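PDB 1YSQ: DNA-binding transcriptional repressor YiaJ, which represses transcription of the yiaKLMNOPQRS operon, which may serve 2,3-diketo-L-gulonate utilization, and is represented here by its C-terminal IclR-type domain. Local coordinates for residues H12-A15 with P16-A20; D109-A112 with H113-E116; I150-S153 with T154-K158; N164-K167 with P168-E171. One frame throughout, in Å; residues are numbered along the deposited sequence.

Interaction 1. Residues H12-A15 with P16-A20; sequences HIAA and PHLEA
H17 and L18 both set CG beside the backbone N and anti to the carbonyl carbon (chi1 -61° and -60°), which turns the two side chains back toward the preceding turn of helix 8-25. The branch CD1 of L18 thereby lies against the methyl of A14, CB to CD1 3.7 Å. The imidazole of H17 brings the CD2 corner of its ring edge to I13 O at 3.4 Å, near the ring plane, while its NE2 is hydrogen-bonded to E179 on helix 162-182. With an alanine here the ring is gone, and E179 would probably be left without its histidine mate, the polar tie between helices 8-25 and 162-182 being lost.

P16 interrupts the regular bonding in this turn. Having no N-H, it sets CD against the previous turn, 3.5 Å from I13 O, and its CD also packs on A15 CB at 3.6 Å. The amide of H17 makes no bond to I13 O and gives A14 O only a weak, bent bond of 2.9 Å from its N. A14 O takes a straighter one from L18 N at 3.0 Å, so this single carbonyl serves two amides. That second bond takes the i+4 pattern up again, and E19 N to A15 O at 2.9 Å continues it, while the E19 carboxylate bonds T192 near the C-terminus.

A14 and L18 turn to the buried side, reaching I176 of helix 162-182 and F31 of strand 28-35. This is a proline-kinked, amphipathic helix packed on the antiparallel sheet, as expected of the GAF-like fold of IclR-type domains.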
loop_
_atom_site.group_PDB
_atom_site.type_symbol
_atom_site.label_atom_id
_atom_site.label_comp_id
_atom_site.label_asym_id
_atom_site.label_seq_id
_atom_site.Cartn_x
_atom_site.Cartn_y
_atom_site.Cartn_z
ATOM N N HIS A 12 -7.875 -14.673 -6.749
ATOM C CA HIS A 12 -9.006 -14.984 -7.629
ATOM C C HIS A 12 -10.111 -13.916 -7.604
ATOM O O HIS A 12 -10.620 -13.508 -8.653
ATOM C CB HIS A 12 -9.597 -16.372 -7.336
ATOM C CG HIS A 12 -10.571 -16.821 -8.381
ATOM N ND1 HIS A 12 -10.177 -17.222 -9.640
ATOM C CD2 HIS A 12 -11.927 -16.872 -8.374
ATOM C CE1 HIS A 12 -11.247 -17.522 -10.357
ATOM N NE2 HIS A 12 -12.321 -17.320 -9.612
ATOM N N ILE A 13 -10.475 -13.478 -6.407
ATOM C CA ILE A 13 -11.405 -12.370 -6.217
ATOM C C ILE A 13 -10.842 -11.062 -6.783
ATOM O O ILE A 13 -11.538 -10.339 -7.509
ATOM C CB ILE A 13 -11.699 -12.184 -4.699
ATOM C CG1 ILE A 13 -12.459 -13.389 -4.135
ATOM C CG2 ILE A 13 -12.456 -10.836 -4.421
ATOM C CD1 ILE A 13 -12.876 -13.221 -2.673
ATOM N N ALA A 14 -9.593 -10.751 -6.431
ATOM C CA ALA A 14 -9.047 -9.417 -6.689
ATOM C C ALA A 14 -8.566 -9.169 -8.121
ATOM O O ALA A 14 -8.715 -8.050 -8.634
ATOM C CB ALA A 14 -7.947 -9.087 -5.694
ATOM N N ALA A 15 -8.001 -10.198 -8.763
ATOM C CA ALA A 15 -7.310 -10.024 -10.053
ATOM C C ALA A 15 -8.059 -9.232 -11.150
ATOM O O ALA A 15 -7.465 -8.348 -11.743
ATOM C CB ALA A 15 -6.785 -11.373 -10.602
ATOM N N PRO A 16 -9.345 -9.497 -11.414
ATOM C CA PRO A 16 -10.053 -8.737 -12.458
ATOM C C PRO A 16 -10.081 -7.241 -12.143
ATOM O O PRO A 16 -9.990 -6.396 -13.046
ATOM C CB PRO A 16 -11.481 -9.287 -12.395
ATOM C CG PRO A 16 -11.387 -10.574 -11.686
ATOM C CD PRO A 16 -10.233 -10.466 -10.745
ATOM N N HIS A 17 -10.222 -6.932 -10.851
ATOM C CA HIS A 17 -10.306 -5.559 -10.379
ATOM C C HIS A 17 -8.948 -4.865 -10.446
ATOM O O HIS A 17 -8.866 -3.705 -10.842
ATOM C CB HIS A 17 -10.842 -5.522 -8.943
ATOM C CG HIS A 17 -12.215 -6.090 -8.805
ATOM N ND1 HIS A 17 -13.333 -5.443 -9.280
ATOM C CD2 HIS A 17 -12.649 -7.259 -8.274
ATOM C CE1 HIS A 17 -14.402 -6.178 -9.029
ATOM N NE2 HIS A 17 -14.014 -7.287 -8.421
ATOM N N LEU A 18 -7.894 -5.573 -10.044
ATOM C CA LEU A 18 -6.548 -5.014 -10.102
ATOM C C LEU A 18 -6.116 -4.799 -11.555
ATOM O O LEU A 18 -5.542 -3.762 -11.891
ATOM C CB LEU A 18 -5.558 -5.902 -9.329
ATOM C CG LEU A 18 -5.893 -6.056 -7.838
ATOM C CD1 LEU A 18 -5.099 -7.197 -7.223
ATOM C CD2 LEU A 18 -5.645 -4.762 -7.083
ATOM N N GLU A 19 -6.414 -5.768 -12.425
ATOM C CA GLU A 19 -6.130 -5.597 -13.860
ATOM C C GLU A 19 -6.849 -4.385 -14.453
ATOM O O GLU A 19 -6.269 -3.602 -15.207
ATOM C CB GLU A 19 -6.545 -6.852 -14.635
ATOM C CG GLU A 19 -5.608 -8.031 -14.436
ATOM C CD GLU A 19 -6.011 -9.226 -15.288
ATOM O OE1 GLU A 19 -6.745 -9.033 -16.283
ATOM O OE2 GLU A 19 -5.597 -10.342 -14.964
ATOM N N ALA A 20 -8.126 -4.251 -14.122
ATOM C CA ALA A 20 -8.910 -3.090 -14.536
ATOM C C ALA A 20 -8.242 -1.784 -14.125
ATOM O O ALA A 20 -8.167 -0.843 -14.915
ATOM C CB ALA A 20 -10.335 -3.172 -13.957
#

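Interaction 2. Residues D109-A112 with H113-E116; sequences DELA and HIRE
R115 N donates to L111 O at 2.9 Å, the shortest of four successive i+4 bonds that run through this part of helix 104-117. I114 N to E110 O and E116 N to A112 O are only slightly longer, but H113 N to D109 O is stretched to 3.3 Å and weak. That same D109 carbonyl oxygen lies over one face of the H113 imidazole, closest to CD2 at 3.3 Å.

E116 keeps CG anti to its carbonyl carbon (chi1 -74°) and runs extended back along the helix, bringing the carboxylate carbon CD to 3.1 Å from A112 O. Both carboxylate oxygens are acceptors and do not bond to A112 O, which takes its hydrogen bond from E116 N; OE2 comes only within 4.0 Å of A112 CB.

On the inward side the contact turns apolar. The terminal methyl CD1 of I114 lies 3.7 Å from E110 CG, the two side chains passing at a slant, and it also approaches L111 CD2 at 4.2 Å. A bend at chi2 (91°) lays CG of E110 by the isoleucine methyl and leads OE2 on to its salt bridge with K71; a longer, weak ion pair links the same oxygen to R123. I114 also rests on K71, I72 and A75, and L111 on A75, all of helix 68-75.

One face of the helix is thus apolar and the other carries D109, H113 and E116. Such a division is the mark of an amphipathic helix, here packed helix-to-helix at one end of the IclR-type domain.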
loop_
_atom_site.group_PDB
_atom_site.type_symbol
_atom_site.label_atom_id
_atom_site.label_comp_id
_atom_site.label_asym_id
_atom_site.label_seq_id
_atom_site.Cartn_x
_atom_site.Cartn_y
_atom_site.Cartn_z
ATOM N N ASP A 109 1.861 10.641 14.169
ATOM C CA ASP A 109 1.169 11.743 13.497
ATOM C C ASP A 109 0.700 11.281 12.129
ATOM O O ASP A 109 -0.444 11.495 11.743
ATOM C CB ASP A 109 2.110 12.932 13.333
ATOM C CG ASP A 109 2.261 13.747 14.607
ATOM O OD1 ASP A 109 1.515 13.499 15.595
ATOM O OD2 ASP A 109 3.101 14.673 14.703
ATOM N N GLU A 110 1.610 10.634 11.406
ATOM C CA GLU A 110 1.302 10.061 10.098
ATOM C C GLU A 110 0.174 9.031 10.191
ATOM O O GLU A 110 -0.756 9.040 9.383
ATOM C CB GLU A 110 2.560 9.397 9.522
ATOM C CG GLU A 110 2.300 8.553 8.275
ATOM C CD GLU A 110 2.452 9.334 6.980
ATOM O OE1 GLU A 110 2.494 10.580 7.030
ATOM O OE2 GLU A 110 2.530 8.705 5.893
ATOM N N LEU A 111 0.270 8.139 11.169
ATOM C CA LEU A 111 -0.688 7.057 11.305
ATOM C C LEU A 111 -2.080 7.564 11.653
ATOM O O LEU A 111 -3.058 6.991 11.209
ATOM C CB LEU A 111 -0.214 6.024 12.337
ATOM C CG LEU A 111 1.012 5.183 11.957
ATOM C CD1 LEU A 111 1.315 4.201 13.089
ATOM C CD2 LEU A 111 0.805 4.455 10.628
ATOM N N ALA A 112 -2.159 8.630 12.451
ATOM C CA ALA A 112 -3.451 9.257 12.736
ATOM C C ALA A 112 -4.126 9.767 11.460
ATOM O O ALA A 112 -5.307 9.541 11.274
ATOM C CB ALA A 112 -3.285 10.380 13.756
ATOM N N HIS A 113 -3.376 10.439 10.576
ATOM C CA HIS A 113 -3.921 10.889 9.303
ATOM C C HIS A 113 -4.405 9.729 8.438
ATOM O O HIS A 113 -5.454 9.841 7.793
ATOM C CB HIS A 113 -2.915 11.736 8.496
ATOM C CG HIS A 113 -2.527 13.027 9.154
ATOM N ND1 HIS A 113 -3.443 13.879 9.738
ATOM C CD2 HIS A 113 -1.318 13.617 9.310
ATOM C CE1 HIS A 113 -2.815 14.933 10.228
ATOM N NE2 HIS A 113 -1.524 14.799 9.983
ATOM N N ILE A 114 -3.618 8.649 8.363
ATOM C CA ILE A 114 -4.032 7.462 7.589
ATOM C C ILE A 114 -5.306 6.806 8.139
ATOM O O ILE A 114 -6.201 6.425 7.379
ATOM C CB ILE A 114 -2.868 6.409 7.528
ATOM C CG1 ILE A 114 -1.685 6.991 6.735
ATOM C CG2 ILE A 114 -3.351 5.121 6.874
ATOM C CD1 ILE A 114 -0.329 6.273 7.023
ATOM N N ARG A 115 -5.365 6.649 9.462
ATOM C CA ARG A 115 -6.526 6.031 10.119
ATOM C C ARG A 115 -7.805 6.852 9.885
ATOM O O ARG A 115 -8.880 6.306 9.607
ATOM C CB ARG A 115 -6.252 5.834 11.617
ATOM C CG ARG A 115 -7.430 5.202 12.416
ATOM C CD ARG A 115 -7.860 3.801 11.921
ATOM N NE ARG A 115 -9.047 3.320 12.647
ATOM C CZ ARG A 115 -10.307 3.584 12.301
ATOM N NH1 ARG A 115 -10.558 4.313 11.221
ATOM N NH2 ARG A 115 -11.325 3.099 13.022
ATOM N N GLU A 116 -7.666 8.169 9.946
ATOM C CA GLU A 116 -8.799 9.064 9.712
ATOM C C GLU A 116 -9.283 9.031 8.257
ATOM O O GLU A 116 -10.478 8.896 7.993
ATOM C CB GLU A 116 -8.417 10.495 10.112
ATOM C CG GLU A 116 -8.351 10.689 11.618
ATOM C CD GLU A 116 -7.363 11.756 12.020
ATOM O OE1 GLU A 116 -6.974 12.575 11.160
ATOM O OE2 GLU A 116 -6.978 11.766 13.202
#

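Interaction 3. Residues I150-S153 with T154-K158; sequences ISLS and TSRLK. With PO4 (phosphate ion), chain C.
L152 and L157 form the tightly packed part of this strand-to-helix turn, their side chains crossing at about a right angle. The methyl CD1 of L152 lies 3.7 Å from L157 N and 4.0 Å from L157 CB. Both leucines are buried: L152 also rests on L165 of helix 162-182, and L157 on S131 and I133 of the neighbouring strand. The chain turns sharply here, strand 150-153 and helix 154-158 standing 99° apart in direction, and L157 N closes the first helical turn on S153 O at 2.9 Å.

The other side is more open: S153, the N-cap, is partly exposed, and S155 and R156 are exposed. S153 OG is held in the crowded position between the backbone N and the carbonyl carbon (chi1 64°), which brings it within 3.0 Å of R156 N, whose amide it accepts in a capping bond. The same hydroxyl donates to phosphate O2, at a short 2.5 Å, and S153 N gives that oxygen a second bond of 2.9 Å. R156 flanks the ion with its aliphatic stem, CG lying 3.4 Å from phosphate O3; the chain then bends at chi2 and carries the guanidinium onward, NH1 bonding Q159.

M51 N and L52 N also donate to the phosphate, which is thus gripped by backbone amides and the S153 hydroxyl. The ion is probably from the crystallisation liquor, but S153 N and OG at the N-cap, with the amides of M51 and L52, make a spot consistent with anion binding, where the helix end would probably help stabilise the charge.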
loop_
_atom_site.group_PDB
_atom_site.type_symbol
_atom_site.label_atom_id
_atom_site.label_comp_id
_atom_site.label_asym_id
_atom_site.label_seq_id
_atom_site.Cartn_x
_atom_site.Cartn_y
_atom_site.Cartn_z
ATOM N N ILE A 150 -0.786 2.042 -5.815
ATOM C CA ILE A 150 -0.334 2.432 -7.148
ATOM C C ILE A 150 1.040 3.066 -6.994
ATOM O O ILE A 150 1.202 3.971 -6.171
ATOM C CB ILE A 150 -1.307 3.471 -7.791
ATOM C CG1 ILE A 150 -2.701 2.860 -8.014
ATOM C CG2 ILE A 150 -0.698 4.017 -9.101
ATOM C CD1 ILE A 150 -3.794 3.880 -8.507
ATOM N N SER A 151 2.034 2.615 -7.776
ATOM C CA SER A 151 3.350 3.265 -7.764
ATOM C C SER A 151 3.506 4.042 -9.056
ATOM O O SER A 151 3.067 3.585 -10.118
ATOM C CB SER A 151 4.514 2.252 -7.667
ATOM O OG SER A 151 4.297 1.240 -6.692
ATOM N N LEU A 152 4.143 5.206 -8.961
ATOM C CA LEU A 152 4.381 6.054 -10.121
ATOM C C LEU A 152 5.469 7.061 -9.777
ATOM O O LEU A 152 5.833 7.201 -8.605
ATOM C CB LEU A 152 3.086 6.761 -10.561
ATOM C CG LEU A 152 2.504 7.889 -9.697
ATOM C CD1 LEU A 152 1.432 8.638 -10.501
ATOM C CD2 LEU A 152 1.921 7.394 -8.384
ATOM N N SER A 153 5.997 7.753 -10.789
ATOM C CA SER A 153 6.989 8.797 -10.545
ATOM C C SER A 153 6.354 9.968 -9.789
ATOM O O SER A 153 5.189 10.334 -10.026
ATOM C CB SER A 153 7.618 9.301 -11.856
ATOM O OG SER A 153 6.640 9.930 -12.667
ATOM N N THR A 154 7.134 10.556 -8.883
ATOM C CA THR A 154 6.689 11.716 -8.124
ATOM C C THR A 154 6.282 12.833 -9.090
ATOM O O THR A 154 5.296 13.538 -8.871
ATOM C CB THR A 154 7.828 12.199 -7.247
ATOM O OG1 THR A 154 8.271 11.109 -6.431
ATOM C CG2 THR A 154 7.327 13.260 -6.254
ATOM N N SER A 155 7.063 12.945 -10.158
ATOM C CA SER A 155 6.837 13.899 -11.222
ATOM C C SER A 155 5.440 13.730 -11.809
ATOM O O SER A 155 4.686 14.710 -11.940
ATOM C CB SER A 155 7.887 13.692 -12.303
ATOM O OG SER A 155 7.932 14.832 -13.115
ATOM N N ARG A 156 5.087 12.490 -12.161
ATOM C CA ARG A 156 3.773 12.240 -12.724
ATOM C C ARG A 156 2.669 12.469 -11.692
ATOM O O ARG A 156 1.620 13.028 -12.010
ATOM C CB ARG A 156 3.667 10.837 -13.340
ATOM C CG ARG A 156 2.341 10.603 -14.045
ATOM C CD ARG A 156 2.103 11.553 -15.216
ATOM N NE ARG A 156 0.874 11.238 -15.946
ATOM C CZ ARG A 156 0.175 12.104 -16.681
ATOM N NH1 ARG A 156 0.567 13.369 -16.807
ATOM N NH2 ARG A 156 -0.927 11.701 -17.290
ATOM N N LEU A 157 2.913 12.055 -10.453
ATOM C CA LEU A 157 1.908 12.231 -9.404
ATOM C C LEU A 157 1.546 13.715 -9.202
ATOM O O LEU A 157 0.374 14.072 -9.016
ATOM C CB LEU A 157 2.409 11.624 -8.099
ATOM C CG LEU A 157 1.479 11.764 -6.888
ATOM C CD1 LEU A 157 0.129 11.126 -7.174
ATOM C CD2 LEU A 157 2.147 11.126 -5.707
ATOM N N LYS A 158 2.552 14.574 -9.256
ATOM C CA LYS A 158 2.311 16.009 -9.124
ATOM C C LYS A 158 1.460 16.534 -10.279
ATOM O O LYS A 158 0.621 17.414 -10.089
ATOM C CB LYS A 158 3.630 16.764 -8.994
ATOM C CG LYS A 158 4.151 16.755 -7.568
ATOM C CD LYS A 158 5.625 17.064 -7.491
ATOM C CE LYS A 158 6.143 16.892 -6.060
ATOM N NZ LYS A 158 7.620 17.150 -6.004
HETATM P P PO4 C . 4.773 7.179 -14.719
HETATM O O1 PO4 C . 5.658 7.391 -15.917
HETATM O O2 PO4 C . 5.298 7.979 -13.568
HETATM O O3 PO4 C . 3.384 7.568 -15.126
HETATM O O4 PO4 C . 4.745 5.714 -14.327
#

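Interaction 4. Residues N164-K167 with P168-E171; sequences NLLK and PLRE
Backbone bonding crosses from L165, L166 and K167 to the next turn of helix 162-182: R170 N reaches L166 O at 2.7 Å, E171 N bonds K167 O, and L169 N makes a longer bond to L165 O at 3.3 Å. P168 has no N-H to offer N164 O, and the helix kinks there. Its ring occupies the space instead, CD standing 3.3 Å from N164 O and 3.2 Å from L165 O, and the fit is tight, with K167 CB only 3.3 Å from P168 CD.

Apolar contacts follow the buried side. L166 CD1 approaches L169 CD2 loosely at 4.3 Å, and both leucines pack against strand 130-137. The helix packs on the sheet of this GAF-like domain, beside helix 8-25, whose L21 meets P168 and L169. With a glycine in place of P168 the ring's share of the packing on L21 would probably be lost, and the turn would be freer to bend.

Charged groups occupy the outer side. K167 NZ forms a salt bridge with E171 OE2 at 3.5 Å, one turn ahead; bends at chi3 and chi4 (133° and 104°) curl the lysine across the carboxylate. A bend at chi3 (56°) folds R170 back, with L166 O over one face of its guanidinium, and NH1 rests 3.8 Å from L166 CG.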
loop_
_atom_site.group_PDB
_atom_site.type_symbol
_atom_site.label_atom_id
_atom_site.label_comp_id
_atom_site.label_asym_id
_atom_site.label_seq_id
_atom_site.Cartn_x
_atom_site.Cartn_y
_atom_site.Cartn_z
ATOM N N ASN A 164 -7.051 12.583 -7.538
ATOM C CA ASN A 164 -7.490 12.120 -8.845
ATOM C C ASN A 164 -7.286 10.612 -9.011
ATOM O O ASN A 164 -8.179 9.919 -9.499
ATOM C CB ASN A 164 -6.794 12.895 -9.972
ATOM C CG ASN A 164 -7.323 14.320 -10.112
ATOM O OD1 ASN A 164 -8.467 14.610 -9.747
ATOM N ND2 ASN A 164 -6.489 15.215 -10.615
ATOM N N LEU A 165 -6.121 10.112 -8.591
ATOM C CA LEU A 165 -5.816 8.690 -8.694
ATOM C C LEU A 165 -6.428 7.886 -7.541
ATOM O O LEU A 165 -6.737 6.703 -7.690
ATOM C CB LEU A 165 -4.300 8.481 -8.732
ATOM C CG LEU A 165 -3.609 8.689 -10.078
ATOM C CD1 LEU A 165 -2.090 8.658 -9.887
ATOM C CD2 LEU A 165 -4.047 7.621 -11.109
ATOM N N LEU A 166 -6.608 8.534 -6.392
ATOM C CA LEU A 166 -7.148 7.853 -5.225
ATOM C C LEU A 166 -8.576 7.355 -5.473
ATOM O O LEU A 166 -8.977 6.292 -4.986
ATOM C CB LEU A 166 -7.068 8.767 -3.986
ATOM C CG LEU A 166 -7.614 8.284 -2.648
ATOM C CD1 LEU A 166 -6.968 6.966 -2.247
ATOM C CD2 LEU A 166 -7.342 9.339 -1.578
ATOM N N LYS A 167 -9.341 8.116 -6.248
ATOM C CA LYS A 167 -10.716 7.720 -6.524
ATOM C C LYS A 167 -10.885 6.308 -7.144
ATOM O O LYS A 167 -11.581 5.488 -6.546
ATOM C CB LYS A 167 -11.463 8.790 -7.313
ATOM C CG LYS A 167 -12.960 8.562 -7.327
ATOM C CD LYS A 167 -13.648 9.665 -8.086
ATOM C CE LYS A 167 -14.646 9.091 -9.057
ATOM N NZ LYS A 167 -16.003 9.289 -8.510
ATOM N N PRO A 168 -10.294 6.010 -8.305
ATOM C CA PRO A 168 -10.390 4.647 -8.863
ATOM C C PRO A 168 -9.681 3.609 -7.991
ATOM O O PRO A 168 -10.110 2.459 -7.928
ATOM C CB PRO A 168 -9.706 4.760 -10.242
ATOM C CG PRO A 168 -8.857 5.998 -10.152
ATOM C CD PRO A 168 -9.569 6.926 -9.211
ATOM N N LEU A 169 -8.601 4.012 -7.324
ATOM C CA LEU A 169 -7.866 3.105 -6.432
ATOM C C LEU A 169 -8.785 2.654 -5.298
ATOM O O LEU A 169 -8.875 1.458 -4.982
ATOM C CB LEU A 169 -6.636 3.819 -5.842
ATOM C CG LEU A 169 -5.892 3.058 -4.729
ATOM C CD1 LEU A 169 -5.398 1.685 -5.189
ATOM C CD2 LEU A 169 -4.743 3.902 -4.233
ATOM N N ARG A 170 -9.488 3.609 -4.699
ATOM C CA ARG A 170 -10.396 3.257 -3.617
ATOM C C ARG A 170 -11.585 2.426 -4.130
ATOM O O ARG A 170 -11.999 1.442 -3.491
ATOM C CB ARG A 170 -10.865 4.492 -2.859
ATOM C CG ARG A 170 -11.951 4.170 -1.816
ATOM C CD ARG A 170 -12.442 5.387 -1.058
ATOM N NE ARG A 170 -12.933 6.420 -1.974
ATOM C CZ ARG A 170 -12.343 7.599 -2.168
ATOM N NH1 ARG A 170 -11.234 7.928 -1.493
ATOM N NH2 ARG A 170 -12.871 8.448 -3.029
ATOM N N GLU A 171 -12.112 2.796 -5.294
ATOM C CA GLU A 171 -13.217 2.033 -5.881
ATOM C C GLU A 171 -12.812 0.566 -6.104
ATOM O O GLU A 171 -13.617 -0.347 -5.903
ATOM C CB GLU A 171 -13.687 2.681 -7.180
ATOM C CG GLU A 171 -14.500 3.950 -6.944
ATOM C CD GLU A 171 -14.684 4.790 -8.194
ATOM O OE1 GLU A 171 -14.172 4.404 -9.266
ATOM O OE2 GLU A 171 -15.337 5.845 -8.095
#

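Overall arrangement
Interactions 3 and 4 are the two that touch: L152 CD1 meets L165 CD1 at 3.6 Å, and I150 packs on L169, joining strand 146-153 to helix 162-182. Interaction 1 lies on helix 8-25, beside that helix, about 6 Å from interaction 4 at the nearest atoms. Interaction 2, its centre 28 Å from that of interaction 1, packs on helix 68-75. Each has a buried part (A14, A15 and L18; L111 and I114; L152, T154 and L157; L166 and L169), while the charged groups of interactions 2 and 4 mostly face outward. Interactions 1 and 4 each contain a turn broken by a proline, interaction 2 has unbroken i+4 bonding, and interaction 3 alone caps a helix and holds an anion.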